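Hypothetical NUDIX hydrolase (Listeria monocytogenes, PDB 3SON) probably hydrolyses nucleoside diphosphates linked to another moiety, in the manner of MutT-like Nudix enzymes, and binds a calcium ion. Local coordinates at residues Val8-Phe13 with Phe93-Thr98; Leu69-Ser74 with Leu134-Glu139. One frame throughout, in Å; residues are numbered along the deposited sequence.

Interaction 1: Val8-Phe13 with Phe93-Thr98; sequences VLVIPF and FAIDLT
Val8 meets Phe93 where strands 7-15 and 87-96 run side by side as the parallel pair in the mixed sheet of the Nudix fold. Its CG1 approaches the Phe93 ring obliquely, 4.2 Å from CE1, on the face of the sheet covered by helix 46-58. Leu9 O lies in the plane of that ring at its edge and takes a weak, bent bond from Phe93 N. Val10, bridged to Phe93, reaches past it: with CG1 anti to the backbone N (chi1 -175°), this methyl crosses to Ile95 CG2 at 3.8 Å. Ile11 turns its side chain to the other face, toward helix 128-142, and uses both backbone groups: its N donates to Phe93 O at 2.8 Å and its O accepts from Ile95 N at 3.0 Å. Ile11 O also receives a CA-H contact from Ala94. Pro12 lacks an N-H, but in this register its N and O face away from strand 87-96, the O toward Gly23 on the other side, so no bond of the ladder is lost. Pro12 CB packs on Leu97 CD1 at 3.8 Å and also touches the CG2 methyl of Ile95. Phe13 continues the ladder, N donating to Ile95 O. Its CG sits in the crowded position between backbone N and carbonyl carbon (chi1 67°), and the ring lies against the neighbouring strand: Ala94 CB touches its edge, while Asp96 CA makes a CH-pi contact over one face, 4.0 Å from the ring centroid. Beyond the last bridge, where Asp96 OD1 forms an Asx turn with Thr98 N, Leu97 N still donates to Phe13 O at 2.9 Å.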
loop_
_atom_site.group_PDB
_atom_site.type_symbol
_atom_site.label_atom_id
_atom_site.label_comp_id
_atom_site.label_asym_id
_atom_site.label_seq_id
_atom_site.Cartn_x
_atom_site.Cartn_y
_atom_site.Cartn_z
ATOM N N VAL A 8 6.243 -11.119 -0.733
ATOM C CA VAL A 8 5.098 -11.538 -1.468
ATOM C C VAL A 8 3.881 -11.694 -0.560
ATOM O O VAL A 8 4.010 -11.921 0.693
ATOM C CB VAL A 8 5.359 -12.800 -2.353
ATOM C CG1 VAL A 8 6.622 -12.658 -3.269
ATOM C CG2 VAL A 8 5.516 -14.071 -1.482
ATOM N N LEU A 9 2.712 -11.482 -1.157
ATOM C CA LEU A 9 1.433 -11.741 -0.523
ATOM C C LEU A 9 0.705 -12.713 -1.446
ATOM O O LEU A 9 0.770 -12.593 -2.677
ATOM C CB LEU A 9 0.619 -10.461 -0.315
ATOM C CG LEU A 9 -0.702 -10.569 0.456
ATOM C CD1 LEU A 9 -0.440 -10.401 1.944
ATOM C CD2 LEU A 9 -1.678 -9.508 -0.043
ATOM N N VAL A 10 0.066 -13.708 -0.858
ATOM C CA VAL A 10 -0.710 -14.696 -1.644
ATOM C C VAL A 10 -2.086 -14.969 -1.029
ATOM O O VAL A 10 -2.177 -15.332 0.148
ATOM C CB VAL A 10 0.029 -16.027 -1.761
ATOM C CG1 VAL A 10 -0.724 -16.957 -2.661
ATOM C CG2 VAL A 10 1.458 -15.839 -2.257
ATOM N N ILE A 11 -3.152 -14.728 -1.815
ATOM C CA ILE A 11 -4.526 -14.832 -1.350
ATOM C C ILE A 11 -5.092 -16.148 -1.858
ATOM O O ILE A 11 -5.258 -16.323 -3.057
ATOM C CB ILE A 11 -5.398 -13.683 -1.895
ATOM C CG1 ILE A 11 -4.836 -12.323 -1.454
ATOM C CG2 ILE A 11 -6.896 -13.805 -1.462
ATOM C CD1 ILE A 11 -5.558 -11.144 -2.069
ATOM N N PRO A 12 -5.380 -17.094 -0.958
ATOM C CA PRO A 12 -6.060 -18.335 -1.435
ATOM C C PRO A 12 -7.530 -18.053 -1.732
ATOM O O PRO A 12 -8.137 -17.179 -1.084
ATOM C CB PRO A 12 -5.980 -19.257 -0.205
ATOM C CG PRO A 12 -5.072 -18.573 0.751
ATOM C CD PRO A 12 -5.239 -17.108 0.500
ATOM N N PHE A 13 -8.116 -18.726 -2.737
ATOM C CA PHE A 13 -9.556 -18.612 -2.977
ATOM C C PHE A 13 -10.144 -19.925 -3.498
ATOM O O PHE A 13 -9.409 -20.787 -4.001
ATOM C CB PHE A 13 -9.909 -17.483 -3.951
ATOM C CG PHE A 13 -9.443 -17.726 -5.343
ATOM C CD1 PHE A 13 -8.153 -17.382 -5.725
ATOM C CD2 PHE A 13 -10.280 -18.345 -6.287
ATOM C CE1 PHE A 13 -7.722 -17.606 -6.993
ATOM C CE2 PHE A 13 -9.855 -18.557 -7.572
ATOM C CZ PHE A 13 -8.577 -18.230 -7.938
ATOM N N PHE A 93 -0.439 -12.027 -5.103
ATOM C CA PHE A 93 -0.864 -13.170 -5.933
ATOM C C PHE A 93 -2.125 -13.835 -5.417
ATOM O O PHE A 93 -2.540 -13.563 -4.323
ATOM C CB PHE A 93 0.252 -14.256 -6.004
ATOM C CG PHE A 93 1.557 -13.782 -6.529
ATOM C CD1 PHE A 93 2.427 -13.075 -5.737
ATOM C CD2 PHE A 93 1.910 -14.020 -7.849
ATOM C CE1 PHE A 93 3.630 -12.638 -6.221
ATOM C CE2 PHE A 93 3.143 -13.570 -8.340
ATOM C CZ PHE A 93 3.958 -12.837 -7.545
ATOM N N ALA A 94 -2.638 -14.818 -6.149
ATOM C CA ALA A 94 -3.787 -15.587 -5.707
ATOM C C ALA A 94 -3.674 -17.028 -6.123
ATOM O O ALA A 94 -3.032 -17.341 -7.110
ATOM C CB ALA A 94 -5.049 -14.975 -6.258
ATOM N N ILE A 95 -4.196 -17.937 -5.298
ATOM C CA ILE A 95 -4.069 -19.318 -5.577
ATOM C C ILE A 95 -5.410 -19.950 -5.510
ATOM O O ILE A 95 -6.127 -19.754 -4.509
ATOM C CB ILE A 95 -2.995 -19.957 -4.621
ATOM C CG1 ILE A 95 -2.807 -21.469 -4.863
ATOM C CG2 ILE A 95 -3.276 -19.688 -3.122
ATOM C CD1 ILE A 95 -1.519 -21.955 -4.244
ATOM N N ASP A 96 -5.740 -20.722 -6.562
ATOM C CA ASP A 96 -7.016 -21.431 -6.616
ATOM C C ASP A 96 -6.911 -22.759 -5.935
ATOM O O ASP A 96 -6.270 -23.671 -6.462
ATOM C CB ASP A 96 -7.454 -21.599 -8.098
ATOM C CG ASP A 96 -8.904 -22.076 -8.271
ATOM O OD1 ASP A 96 -9.568 -22.468 -7.275
ATOM O OD2 ASP A 96 -9.401 -22.023 -9.447
ATOM N N LEU A 97 -7.592 -22.922 -4.796
ATOM C CA LEU A 97 -7.599 -24.199 -4.116
ATOM C C LEU A 97 -8.959 -24.896 -4.184
ATOM O O LEU A 97 -9.233 -25.765 -3.349
ATOM C CB LEU A 97 -7.186 -24.034 -2.669
ATOM C CG LEU A 97 -5.867 -23.252 -2.396
ATOM C CD1 LEU A 97 -5.683 -23.008 -0.910
ATOM C CD2 LEU A 97 -4.666 -23.971 -2.963
ATOM N N THR A 98 -9.760 -24.596 -5.216
ATOM C CA THR A 98 -11.088 -25.203 -5.396
ATOM C C THR A 98 -10.999 -26.744 -5.426
ATOM O O THR A 98 -11.839 -27.454 -4.824
ATOM C CB THR A 98 -11.773 -24.686 -6.685
ATOM O OG1 THR A 98 -11.820 -23.249 -6.660
ATOM C CG2 THR A 98 -13.208 -25.265 -6.823
#

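Interaction 2: Leu69-Ser74 with Leu134-Glu139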
loop_
_atom_site.group_PDB
_atom_site.type_symbol
_atom_site.label_atom_id
_atom_site.label_comp_id
_atom_site.label_asym_id
_atom_site.label_seq_id
_atom_site.Cartn_x
_atom_site.Cartn_y
_atom_site.Cartn_z
ATOM N N LEU A 69 -1.485 -10.529 -9.466
ATOM C CA LEU A 69 -2.305 -9.318 -9.235
ATOM C C LEU A 69 -1.428 -8.089 -9.492
ATOM O O LEU A 69 -0.202 -8.158 -9.308
ATOM C CB LEU A 69 -2.823 -9.307 -7.825
ATOM C CG LEU A 69 -3.825 -10.408 -7.441
ATOM C CD1 LEU A 69 -4.215 -10.402 -5.992
ATOM C CD2 LEU A 69 -5.070 -10.272 -8.333
ATOM N N ASP A 70 -2.037 -7.002 -9.963
ATOM C CA ASP A 70 -1.374 -5.680 -10.109
ATOM C C ASP A 70 -1.169 -4.926 -8.795
ATOM O O ASP A 70 -0.314 -4.068 -8.713
ATOM C CB ASP A 70 -2.172 -4.770 -11.052
ATOM C CG ASP A 70 -2.229 -5.274 -12.447
ATOM O OD1 ASP A 70 -1.150 -5.628 -12.982
ATOM O OD2 ASP A 70 -3.353 -5.272 -13.025
ATOM N N SER A 71 -1.931 -5.238 -7.773
ATOM C CA SER A 71 -1.821 -4.488 -6.537
ATOM C C SER A 71 -0.441 -4.658 -5.935
ATOM O O SER A 71 0.055 -5.757 -5.822
ATOM C CB SER A 71 -2.928 -4.894 -5.520
ATOM O OG SER A 71 -4.213 -4.553 -5.952
ATOM N N HIS A 72 0.181 -3.548 -5.600
ATOM C CA HIS A 72 1.495 -3.547 -5.021
ATOM C C HIS A 72 1.586 -2.482 -3.960
ATOM O O HIS A 72 0.957 -1.430 -4.088
ATOM C CB HIS A 72 2.512 -3.329 -6.181
ATOM C CG HIS A 72 3.814 -2.728 -5.753
ATOM N ND1 HIS A 72 3.888 -1.512 -5.180
ATOM C CD2 HIS A 72 5.121 -3.209 -5.838
ATOM C CE1 HIS A 72 5.168 -1.237 -4.867
ATOM N NE2 HIS A 72 5.931 -2.267 -5.299
ATOM N N ALA A 73 2.371 -2.722 -2.906
ATOM C CA ALA A 73 2.606 -1.732 -1.838
ATOM C C ALA A 73 4.043 -1.760 -1.282
ATOM O O ALA A 73 4.734 -2.711 -1.409
ATOM C CB ALA A 73 1.627 -1.929 -0.679
ATOM N N SER A 74 4.485 -0.652 -0.724
ATOM C CA SER A 74 5.794 -0.609 -0.104
ATOM C C SER A 74 5.590 -0.885 1.359
ATOM O O SER A 74 4.540 -0.552 1.921
ATOM C CB SER A 74 6.446 0.757 -0.371
ATOM O OG SER A 74 6.577 0.955 -1.761
ATOM N N LEU A 134 -7.278 -7.698 -2.353
ATOM C CA LEU A 134 -8.458 -8.552 -2.298
ATOM C C LEU A 134 -9.545 -7.974 -3.196
ATOM O O LEU A 134 -10.198 -8.711 -3.897
ATOM C CB LEU A 134 -8.959 -8.711 -0.857
ATOM C CG LEU A 134 -10.201 -9.592 -0.730
ATOM C CD1 LEU A 134 -9.879 -10.968 -1.215
ATOM C CD2 LEU A 134 -10.696 -9.653 0.714
ATOM N N TYR A 135 -9.728 -6.653 -3.166
ATOM C CA TYR A 135 -10.669 -5.975 -4.078
ATOM C C TYR A 135 -10.401 -6.344 -5.528
ATOM O O TYR A 135 -11.320 -6.702 -6.301
ATOM C CB TYR A 135 -10.567 -4.445 -3.897
ATOM C CG TYR A 135 -11.310 -3.726 -4.934
ATOM C CD1 TYR A 135 -12.679 -3.640 -4.891
ATOM C CD2 TYR A 135 -10.654 -3.190 -6.027
ATOM C CE1 TYR A 135 -13.393 -3.008 -5.925
ATOM C CE2 TYR A 135 -11.343 -2.568 -7.027
ATOM C CZ TYR A 135 -12.711 -2.490 -6.975
ATOM O OH TYR A 135 -13.389 -1.845 -8.015
ATOM N N GLU A 136 -9.160 -6.160 -5.936
ATOM C CA GLU A 136 -8.746 -6.483 -7.318
ATOM C C GLU A 136 -9.070 -7.961 -7.648
ATOM O O GLU A 136 -9.619 -8.280 -8.675
ATOM C CB GLU A 136 -7.250 -6.214 -7.494
ATOM C CG GLU A 136 -6.833 -6.600 -8.906
ATOM C CD GLU A 136 -5.338 -6.547 -9.160
ATOM O OE1 GLU A 136 -4.543 -6.067 -8.276
ATOM O OE2 GLU A 136 -4.951 -7.045 -10.259
ATOM N N LEU A 137 -8.625 -8.870 -6.802
ATOM C CA LEU A 137 -8.933 -10.293 -7.015
ATOM C C LEU A 137 -10.443 -10.551 -7.213
ATOM O O LEU A 137 -10.858 -11.307 -8.110
ATOM C CB LEU A 137 -8.418 -11.136 -5.845
ATOM C CG LEU A 137 -8.725 -12.661 -5.883
ATOM C CD1 LEU A 137 -8.354 -13.293 -7.231
ATOM C CD2 LEU A 137 -8.183 -13.438 -4.662
ATOM N N ASN A 138 -11.235 -9.931 -6.363
ATOM C CA ASN A 138 -12.623 -10.126 -6.357
ATOM C C ASN A 138 -13.258 -9.595 -7.661
ATOM O O ASN A 138 -14.040 -10.294 -8.328
ATOM C CB ASN A 138 -13.269 -9.497 -5.137
ATOM C CG ASN A 138 -14.725 -9.852 -5.041
ATOM O OD1 ASN A 138 -15.095 -11.050 -5.054
ATOM N ND2 ASN A 138 -15.591 -8.824 -4.992
ATOM N N GLU A 139 -12.835 -8.405 -8.097
ATOM C CA GLU A 139 -13.299 -7.885 -9.402
ATOM C C GLU A 139 -12.886 -8.766 -10.560
ATOM O O GLU A 139 -13.697 -9.053 -11.455
ATOM C CB GLU A 139 -12.816 -6.436 -9.612
ATOM C CG GLU A 139 -13.424 -5.429 -8.661
ATOM C CD GLU A 139 -14.937 -5.433 -8.740
ATOM O OE1 GLU A 139 -15.489 -5.190 -9.838
ATOM O OE2 GLU A 139 -15.568 -5.691 -7.692
#
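A buried helix-to-strand contact joins helix 128-142 to strand 66-76 of the Nudix fold's mixed sheet: the carboxylate of Glu136 accepts from the backbone N-H groups of Asp70 and Ser71. The helix and strand segments run nearly antiparallel, at 171°, with their axes 8.5 Å apart at closest approach, and one long side chain spans the gap. Glu136 CG is anti to the backbone N (chi1 178°), and the chain stays extended beyond it, carrying the carboxylate to two successive N-H groups. Asp70 N donates to the syn lone pair of OE2 at 2.9 Å, with an N-H...O angle of 164°. Ser71 N meets the syn lone pair of OE1 at 2.8 Å along a more bent path. The same OE1 also accepts from Ser71 OG on its anti side, so two donors of one residue grip this oxygen and help fix the rotation of the carboxylate. Arg140, one helical turn on, adds a salt bridge from NE to OE2, which probably helps keep Glu136 ionised. Asp70 OD2 comes within 3.7 Å of Glu136 OE2; this approach of like charges is probably eased by Arg140 NH2, which pairs with OD2, and by Lys147, which pairs with OD1. Farther along the strand, His72 stacks on its counterpart in the second subunit, placing this contact close to the dimer interface. Leu69 and the Glu136 chain lie alongside one another, pointing opposite ways. Leu69 packs its CD2 against Glu136 CD at 3.8 Å and against Leu137 CA at 4.1 Å.

In the fold
Interactions 1 and 2 share the sheet: strand 87-96, which pairs with 7-15 in interaction 1, is also the antiparallel neighbour of strand 66-76 from interaction 2. Their centres lie 11 Å apart, and Leu137 joins them through both its methyls. Its CD2 packs on Ile11 CG2 at 3.5 Å and its CD1 on Ala94 CB at 3.8 Å, seating helix 128-142 on the face of the parallel pair. The other face, with Val8, Val10 and Phe93, meets helix 46-58, which carries the calcium ligands Glu53 and Glu57; Ala37 is the third protein residue at the metal. The Val8 side chain is about 7 Å from the calcium ion, which puts the Val8 end of interaction 1 near the metal site.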